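Local coordinates for protein lectin (Pleurotus ostreatus, PDB 6T0Q) that probably recognises galactose-type sugars as a calcium-binding fungal lectin built of two beta-rich domains, at residues S215-K220 with Q314-G319; T243-G248 with Q318-P323. All coordinates share one frame; numbering follows the deposited sequence.

Interaction 1: S215-K220 with Q314-G319. With NAG (2-acetamido-2-deoxy-beta-D-glucopyranose), chain B.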
ATOM      1  N   SER A 215      15.563 -17.407  18.621  1.00 23.50           N
ATOM      2  CA  SER A 215      14.720 -16.277  18.258  1.00 26.47           C
ATOM      3  C   SER A 215      14.092 -16.495  16.885  1.00 32.35           C
ATOM      4  O   SER A 215      14.705 -17.078  15.987  1.00 28.03           O
ATOM      5  CB  SER A 215      15.524 -14.976  18.260  1.00 26.83           C
ATOM      6  OG  SER A 215      15.964 -14.664  19.572  1.00 29.12           O
ATOM      7  N   ARG A 216      12.857 -16.015  16.737  1.00 25.36           N
ATOM      8  CA  ARG A 216      12.075 -16.169  15.518  1.00 24.08           C
ATOM      9  C   ARG A 216      11.418 -14.837  15.196  1.00 26.11           C
ATOM     10  O   ARG A 216      11.024 -14.100  16.101  1.00 25.73           O
ATOM     11  CB  ARG A 216      10.983 -17.242  15.679  1.00 19.38           C
ATOM     12  CG  ARG A 216      11.486 -18.600  16.179  1.00 27.63           C
ATOM     13  CD  ARG A 216      12.412 -19.233  15.146  1.00 29.57           C
ATOM     14  NE  ARG A 216      12.863 -20.563  15.545  1.00 31.54           N
ATOM     15  CZ  ARG A 216      14.096 -20.851  15.953  1.00 38.46           C
ATOM     16  NH1 ARG A 216      15.022 -19.902  16.014  1.00 36.08           N
ATOM     17  NH2 ARG A 216      14.405 -22.097  16.285  1.00 40.91           N
ATOM     18  N   ALA A 217      11.270 -14.537  13.907  1.00 24.57           N
ATOM     19  CA  ALA A 217      10.653 -13.281  13.502  1.00 25.28           C
ATOM     20  C   ALA A 217       9.293 -13.525  12.861  1.00 28.52           C
ATOM     21  O   ALA A 217       9.046 -14.577  12.260  1.00 27.01           O
ATOM     22  CB  ALA A 217      11.546 -12.500  12.530  1.00 24.00           C
ATOM     23  N   PHE A 218       8.414 -12.525  13.001  1.00 23.38           N
ATOM     24  CA  PHE A 218       7.038 -12.569  12.519  1.00 22.39           C
ATOM     25  C   PHE A 218       6.675 -11.206  11.948  1.00 25.80           C
ATOM     26  O   PHE A 218       7.064 -10.177  12.505  1.00 26.27           O
ATOM     27  CB  PHE A 218       6.066 -12.936  13.651  1.00 21.94           C
ATOM     28  CG  PHE A 218       6.417 -14.227  14.344  1.00 20.66           C
ATOM     29  CD1 PHE A 218       7.310 -14.240  15.404  1.00 21.86           C
ATOM     30  CD2 PHE A 218       5.876 -15.428  13.912  1.00 19.60           C
ATOM     31  CE1 PHE A 218       7.651 -15.428  16.035  1.00 22.88           C
ATOM     32  CE2 PHE A 218       6.215 -16.625  14.529  1.00 24.43           C
ATOM     33  CZ  PHE A 218       7.100 -16.624  15.600  1.00 26.18           C
ATOM     34  N   ARG A 219       5.927 -11.201  10.841  1.00 21.57           N
ATOM     35  CA  ARG A 219       5.582  -9.969  10.143  1.00 21.23           C
ATOM     36  C   ARG A 219       4.125  -9.984   9.710  1.00 23.89           C
ATOM     37  O   ARG A 219       3.615 -11.009   9.250  1.00 24.39           O
ATOM     38  CB  ARG A 219       6.456  -9.754   8.896  1.00 21.71           C
ATOM     39  CG  ARG A 219       7.899  -9.386   9.180  1.00 24.78           C
ATOM     40  CD  ARG A 219       8.719  -9.387   7.885  1.00 27.82           C
ATOM     41  NE  ARG A 219       8.186  -8.457   6.886  1.00 25.79           N
ATOM     42  CZ  ARG A 219       8.519  -7.172   6.803  1.00 27.70           C
ATOM     43  NH1 ARG A 219       9.387  -6.645   7.665  1.00 22.91           N
ATOM     44  NH2 ARG A 219       7.984  -6.414   5.853  1.00 32.78           N
ATOM     45  N   LYS A 220       3.473  -8.832   9.831  1.00 24.03           N
ATOM     46  CA  LYS A 220       2.124  -8.635   9.314  1.00 27.95           C
ATOM     47  C   LYS A 220       2.009  -7.215   8.780  1.00 27.21           C
ATOM     48  O   LYS A 220       2.350  -6.256   9.481  1.00 22.87           O
ATOM     49  CB  LYS A 220       1.066  -8.888  10.394  1.00 25.74           C
ATOM     50  CG  LYS A 220      -0.373  -8.600   9.957  1.00 27.46           C
ATOM     51  CD  LYS A 220      -0.909  -9.667   9.000  1.00 29.14           C
ATOM     52  CE  LYS A 220      -2.354  -9.351   8.623  1.00 30.85           C
ATOM     53  NZ  LYS A 220      -2.894 -10.326   7.654  1.00 27.54           N
ATOM     54  N   GLN A 314      12.712 -18.694  10.668  1.00 26.95           N
ATOM     55  CA  GLN A 314      13.423 -19.277  11.804  1.00 28.87           C
ATOM     56  C   GLN A 314      14.804 -18.672  12.023  1.00 33.39           C
ATOM     57  O   GLN A 314      15.243 -18.543  13.171  1.00 35.82           O
ATOM     58  CB  GLN A 314      13.543 -20.798  11.635  1.00 31.13           C
ATOM     59  CG  GLN A 314      12.187 -21.485  11.628  1.00 42.28           C
ATOM     60  CD  GLN A 314      12.271 -22.985  11.444  1.00 51.11           C
ATOM     61  OE1 GLN A 314      13.260 -23.616  11.828  1.00 47.99           O
ATOM     62  NE2 GLN A 314      11.229 -23.565  10.853  1.00 53.15           N
ATOM     63  N   THR A 315      15.512 -18.328  10.952  1.00 29.72           N
ATOM     64  CA  THR A 315      16.761 -17.579  11.046  1.00 33.27           C
ATOM     65  C   THR A 315      16.438 -16.140  10.675  1.00 32.51           C
ATOM     66  O   THR A 315      16.091 -15.849   9.526  1.00 30.90           O
ATOM     67  CB  THR A 315      17.841 -18.150  10.129  1.00 35.35           C
ATOM     68  OG1 THR A 315      18.167 -19.486  10.533  1.00 38.88           O
ATOM     69  CG2 THR A 315      19.097 -17.286  10.196  1.00 38.04           C
ATOM     70  N   ILE A 316      16.529 -15.249  11.649  1.00 28.41           N
ATOM     71  CA  ILE A 316      16.098 -13.874  11.446  1.00 29.69           C
ATOM     72  C   ILE A 316      17.138 -13.121  10.627  1.00 31.80           C
ATOM     73  O   ILE A 316      18.300 -13.038  11.040  1.00 33.57           O
ATOM     74  CB  ILE A 316      15.864 -13.169  12.784  1.00 29.60           C
ATOM     75  CG1 ILE A 316      14.817 -13.927  13.616  1.00 27.95           C
ATOM     76  CG2 ILE A 316      15.445 -11.743  12.524  1.00 27.13           C
ATOM     77  CD1 ILE A 316      14.600 -13.320  14.984  1.00 27.23           C
ATOM     78  N   PRO A 317      16.767 -12.544   9.491  1.00 31.33           N
ATOM     79  CA  PRO A 317      17.729 -11.768   8.706  1.00 36.06           C
ATOM     80  C   PRO A 317      17.885 -10.357   9.247  1.00 38.34           C
ATOM     81  O   PRO A 317      17.006  -9.812   9.918  1.00 31.38           O
ATOM     82  CB  PRO A 317      17.093 -11.741   7.314  1.00 35.57           C
ATOM     83  CG  PRO A 317      15.617 -11.728   7.613  1.00 33.26           C
ATOM     84  CD  PRO A 317      15.444 -12.597   8.847  1.00 33.97           C
ATOM     85  N   GLN A 318      19.026  -9.757   8.912  1.00 41.42           N
ATOM     86  CA  GLN A 318      19.224  -8.343   9.199  1.00 44.11           C
ATOM     87  C   GLN A 318      18.175  -7.519   8.465  1.00 37.30           C
ATOM     88  O   GLN A 318      17.851  -7.788   7.306  1.00 37.19           O
ATOM     89  CB  GLN A 318      20.633  -7.910   8.790  1.00 54.75           C
ATOM     90  CG  GLN A 318      21.273  -6.938   9.765  1.00 63.83           C
ATOM     91  CD  GLN A 318      21.403  -7.515  11.168  1.00 73.41           C
ATOM     92  OE1 GLN A 318      21.396  -8.734  11.362  1.00 76.04           O
ATOM     93  NE2 GLN A 318      21.524  -6.637  12.155  1.00 77.08           N
ATOM     94  N   GLY A 319      17.608  -6.534   9.160  1.00 35.41           N
ATOM     95  CA  GLY A 319      16.529  -5.761   8.575  1.00 35.63           C
ATOM     96  C   GLY A 319      15.186  -6.463   8.518  1.00 38.37           C
ATOM     97  O   GLY A 319      14.322  -6.061   7.733  1.00 32.52           O
TER
HETATM   98  C1  NAG B   1      15.975 -11.070  18.733  1.00 38.73           C
HETATM   99  C2  NAG B   1      17.327 -10.553  18.271  1.00 44.83           C
HETATM  100  C3  NAG B   1      18.431 -11.205  19.081  1.00 53.29           C
HETATM  101  C4  NAG B   1      18.236 -10.901  20.559  1.00 52.15           C
HETATM  102  C5  NAG B   1      16.832 -11.282  21.037  1.00 45.13           C
HETATM  103  C6  NAG B   1      16.509 -10.658  22.377  1.00 41.55           C
HETATM  104  C7  NAG B   1      17.655  -9.762  15.978  1.00 46.15           C
HETATM  105  C8  NAG B   1      17.883 -10.149  14.547  1.00 43.54           C
HETATM  106  N2  NAG B   1      17.537 -10.770  16.848  1.00 39.74           N
HETATM  107  O3  NAG B   1      19.685 -10.695  18.644  1.00 56.53           O
HETATM  108  O4  NAG B   1      19.251 -11.689  21.047  1.00 60.33           O
HETATM  109  O5  NAG B   1      15.813 -10.808  20.138  1.00 39.38           O
HETATM  110  O6  NAG B   1      16.258 -11.644  23.366  1.00 55.49           O
HETATM  111  O7  NAG B   1      17.575  -8.586  16.331  1.00 46.86           O
HETATM  112  O   HOH W   1      17.129 -16.331  14.526  1.00 44.96           O
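Ile316 leans toward strand 214-222 and splits its branches between protein and sugar. With CG1 anti to its own carbonyl carbon (chi1 -58°), CG1 rests on the methyl of Ala217, CB to CG1 3.7 Å. Beyond it, CD1 lies against the strand backbone, 3.5 Å from Arg216 C, and also meets Ser215 CB, while CG2 turns to the acetamido methyl of the NAG, 3.5 Å from its C8. Ser215 approaches the same sugar ring from the strand side, its OG 3.7 Å from NAG C1; that hydroxyl is hydrogen-bonded to Thr280. The strand lies within an antiparallel sheet, between 273-281 and 311-313, and the loop departs at the end of 311-313 and folds back over the sheet; Ser215 and Ile316 belong to the glycan pocket, with Arg241, Asn278, Thr280 and Phe320. Arg216 starts away from the loop, but the bend at chi2 (-65°) puts CD against Gln314, and the guanidinium follows with Gln314 CB over one face, 4.0 Å from Arg216 NE. NH1 donates to Ser215 O at 2.8 Å, within the guanidinium plane but well above the plane of the carbonyl, and NH2 forms a salt bridge with Asp205. A water joins the backbones, giving its hydrogen to Ser215 O at 2.9 Å and accepting from Ile316 N at 3.1 Å.

Interaction 2: T243-G248 with Q318-P323; sequences TLYVNG and QGFQPP
Tyr245, on strand 241-246, meets Phe320 and Gln321 of the loop with its ring. One ring face receives Gln321 CB in a CH-pi contact, 4.1 Å from the centroid. Phe320 turns an edge toward the Tyr245 face in an offset edge-to-face pair, planes at 90° and centroids 5.5 Å apart; the closest atoms are Tyr245 CE1 and Phe320 CZ at 3.6 Å. Both loop side chains place CG between backbone N and carbonyl carbon, chi1 72° in Phe320 and 74° in Gln321, which sets Gln321 CG 3.9 Å from Tyr245 CD2. Gln321 CB also lies over a face of the Phe320 ring, toward the rim. A bend at chi2 then turns Gln321 CD, and NE2 is found 3.9 Å from Tyr245 CE2. Asn247 and Gly248 form the two-residue type I' turn of the beta hairpin between strands 241-246 and 249-254, and face the Pro322-Pro323 pair: Pro323 CD lies 4.0 Å from Asn247 C, and the Asn247 amide is held by Asn273 and Thr274. Leu324 of the second subunit packs on Asn247 and Pro323, placing this end of the contact at the dimer interface. No direct hydrogen bond joins the segments; a water accepts from Gly248 N and donates to Gln321 O at 2.8 Å. Aromatic and aliphatic packing joins the loop to the strand, while at the turn proline packing and that one water bridge make the link.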
ATOM      1  N   THR A 243      10.238  -8.574  21.099  1.00 23.70           N
ATOM      2  CA  THR A 243      10.400  -7.161  20.802  1.00 26.61           C
ATOM      3  C   THR A 243       9.491  -6.830  19.628  1.00 25.89           C
ATOM      4  O   THR A 243       9.449  -7.576  18.644  1.00 26.41           O
ATOM      5  CB  THR A 243      11.856  -6.801  20.476  1.00 29.98           C
ATOM      6  OG1 THR A 243      12.679  -7.108  21.607  1.00 39.10           O
ATOM      7  CG2 THR A 243      11.977  -5.312  20.180  1.00 41.35           C
ATOM      8  N   LEU A 244       8.772  -5.718  19.737  1.00 22.53           N
ATOM      9  CA  LEU A 244       7.752  -5.327  18.776  1.00 24.30           C
ATOM     10  C   LEU A 244       8.202  -4.078  18.037  1.00 22.27           C
ATOM     11  O   LEU A 244       8.676  -3.126  18.667  1.00 21.73           O
ATOM     12  CB  LEU A 244       6.426  -5.053  19.481  1.00 23.28           C
ATOM     13  CG  LEU A 244       5.315  -4.437  18.626  1.00 24.45           C
ATOM     14  CD1 LEU A 244       4.808  -5.457  17.599  1.00 21.55           C
ATOM     15  CD2 LEU A 244       4.188  -3.953  19.532  1.00 23.87           C
ATOM     16  N   TYR A 245       8.019  -4.082  16.713  1.00 21.06           N
ATOM     17  CA  TYR A 245       8.343  -2.964  15.832  1.00 23.84           C
ATOM     18  C   TYR A 245       7.135  -2.606  14.974  1.00 22.35           C
ATOM     19  O   TYR A 245       6.334  -3.474  14.611  1.00 23.10           O
ATOM     20  CB  TYR A 245       9.520  -3.306  14.894  1.00 22.21           C
ATOM     21  CG  TYR A 245      10.764  -3.792  15.604  1.00 23.25           C
ATOM     22  CD1 TYR A 245      10.872  -5.111  16.030  1.00 27.35           C
ATOM     23  CD2 TYR A 245      11.833  -2.931  15.839  1.00 24.92           C
ATOM     24  CE1 TYR A 245      12.008  -5.563  16.679  1.00 30.28           C
ATOM     25  CE2 TYR A 245      12.973  -3.369  16.485  1.00 34.08           C
ATOM     26  CZ  TYR A 245      13.056  -4.686  16.907  1.00 37.73           C
ATOM     27  OH  TYR A 245      14.187  -5.129  17.553  1.00 38.34           O
ATOM     28  N   VAL A 246       7.018  -1.324  14.622  1.00 24.00           N
ATOM     29  CA  VAL A 246       6.045  -0.875  13.630  1.00 22.73           C
ATOM     30  C   VAL A 246       6.769   0.026  12.634  1.00 25.02           C
ATOM     31  O   VAL A 246       7.434   0.991  13.028  1.00 23.17           O
ATOM     32  CB  VAL A 246       4.829  -0.158  14.261  1.00 29.87           C
ATOM     33  CG1 VAL A 246       5.227   1.119  14.956  1.00 39.10           C
ATOM     34  CG2 VAL A 246       3.781   0.142  13.200  1.00 26.45           C
ATOM     35  N   ASN A 247       6.675  -0.324  11.350  1.00 25.31           N
ATOM     36  CA  ASN A 247       7.393   0.373  10.279  1.00 32.96           C
ATOM     37  C   ASN A 247       8.875   0.545  10.611  1.00 35.03           C
ATOM     38  O   ASN A 247       9.480   1.584  10.341  1.00 31.36           O
ATOM     39  CB  ASN A 247       6.731   1.714   9.978  1.00 34.90           C
ATOM     40  CG  ASN A 247       5.299   1.543   9.544  1.00 42.80           C
ATOM     41  OD1 ASN A 247       4.978   0.589   8.831  1.00 39.69           O
ATOM     42  ND2 ASN A 247       4.418   2.437  10.000  1.00 40.20           N
ATOM     43  N   GLY A 248       9.463  -0.483  11.222  1.00 30.91           N
ATOM     44  CA  GLY A 248      10.878  -0.482  11.537  1.00 31.94           C
ATOM     45  C   GLY A 248      11.263   0.219  12.822  1.00 33.42           C
ATOM     46  O   GLY A 248      12.420   0.106  13.245  1.00 38.77           O
ATOM     47  N   GLN A 318      19.026  -9.757   8.912  1.00 41.42           N
ATOM     48  CA  GLN A 318      19.224  -8.343   9.199  1.00 44.11           C
ATOM     49  C   GLN A 318      18.175  -7.519   8.465  1.00 37.30           C
ATOM     50  O   GLN A 318      17.851  -7.788   7.306  1.00 37.19           O
ATOM     51  CB  GLN A 318      20.633  -7.910   8.790  1.00 54.75           C
ATOM     52  CG  GLN A 318      21.273  -6.938   9.765  1.00 63.83           C
ATOM     53  CD  GLN A 318      21.403  -7.515  11.168  1.00 73.41           C
ATOM     54  OE1 GLN A 318      21.396  -8.734  11.362  1.00 76.04           O
ATOM     55  NE2 GLN A 318      21.524  -6.637  12.155  1.00 77.08           N
ATOM     56  N   GLY A 319      17.608  -6.534   9.160  1.00 35.41           N
ATOM     57  CA  GLY A 319      16.529  -5.761   8.575  1.00 35.63           C
ATOM     58  C   GLY A 319      15.186  -6.463   8.518  1.00 38.37           C
ATOM     59  O   GLY A 319      14.322  -6.061   7.733  1.00 32.52           O
ATOM     60  N   PHE A 320      14.974  -7.496   9.340  1.00 30.20           N
ATOM     61  CA  PHE A 320      13.698  -8.204   9.351  1.00 29.08           C
ATOM     62  C   PHE A 320      12.522  -7.289   9.673  1.00 27.04           C
ATOM     63  O   PHE A 320      11.382  -7.630   9.338  1.00 29.68           O
ATOM     64  CB  PHE A 320      13.728  -9.342  10.381  1.00 23.46           C
ATOM     65  CG  PHE A 320      13.690  -8.852  11.804  1.00 29.41           C
ATOM     66  CD1 PHE A 320      14.845  -8.404  12.427  1.00 32.85           C
ATOM     67  CD2 PHE A 320      12.492  -8.793  12.502  1.00 27.95           C
ATOM     68  CE1 PHE A 320      14.815  -7.935  13.730  1.00 31.28           C
ATOM     69  CE2 PHE A 320      12.450  -8.309  13.804  1.00 31.49           C
ATOM     70  CZ  PHE A 320      13.617  -7.886  14.420  1.00 27.77           C
ATOM     71  N   GLN A 321      12.763  -6.152  10.334  1.00 26.25           N
ATOM     72  CA  GLN A 321      11.684  -5.265  10.761  1.00 28.86           C
ATOM     73  C   GLN A 321      11.328  -4.120   9.801  1.00 32.13           C
ATOM     74  O   GLN A 321      10.269  -3.508   9.999  1.00 35.39           O
ATOM     75  CB  GLN A 321      12.005  -4.695  12.154  1.00 31.07           C
ATOM     76  CG  GLN A 321      13.095  -3.616  12.239  1.00 35.89           C
ATOM     77  CD  GLN A 321      14.503  -4.179  12.346  1.00 46.30           C
ATOM     78  OE1 GLN A 321      14.908  -5.046  11.570  1.00 36.49           O
ATOM     79  NE2 GLN A 321      15.258  -3.682  13.319  1.00 56.68           N
ATOM     80  N   PRO A 322      12.155  -3.752   8.814  1.00 35.54           N
ATOM     81  CA  PRO A 322      11.740  -2.726   7.853  1.00 31.42           C
ATOM     82  C   PRO A 322      10.498  -3.116   7.078  1.00 30.99           C
ATOM     83  O   PRO A 322      10.260  -4.305   6.796  1.00 35.83           O
ATOM     84  CB  PRO A 322      12.961  -2.600   6.932  1.00 29.39           C
ATOM     85  CG  PRO A 322      14.069  -2.621   7.881  1.00 36.52           C
ATOM     86  CD  PRO A 322      13.621  -3.633   8.982  1.00 52.55           C
ATOM     87  N   PRO A 323       9.718  -2.124   6.636  1.00 37.39           N
ATOM     88  CA  PRO A 323       8.401  -2.421   6.049  1.00 39.08           C
ATOM     89  C   PRO A 323       8.437  -3.087   4.684  1.00 40.50           C
ATOM     90  O   PRO A 323       7.568  -3.929   4.412  1.00 41.58           O
ATOM     91  CB  PRO A 323       7.735  -1.038   5.972  1.00 44.83           C
ATOM     92  CG  PRO A 323       8.871  -0.049   6.046  1.00 46.14           C
ATOM     93  CD  PRO A 323       9.888  -0.691   6.934  1.00 41.23           C
TER
HETATM   94  O   HOH W   2       8.080  -3.064  11.608  1.00 26.56           O

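Both contacts lie near the surface and pin the same loop, between strands 311-313 and 331-338, to one antiparallel sheet, sharing Gln318 and Gly319. Interaction 1 holds the start of the loop to strand 214-222 beside a bound sugar, and mixes an aliphatic wedge with a charged group. Interaction 2 holds the later part to strand 241-246 and its turn, mainly through aromatic and aliphatic packing, and extends to the second subunit. Their centres are 9 Å apart, and Arg219 ties them: its NH1 probably donates to Phe320 O and Pro322 O, while Ala217 CB packs on Phe320 CD2. Phe320 also brings interaction 2 to the glycan pocket.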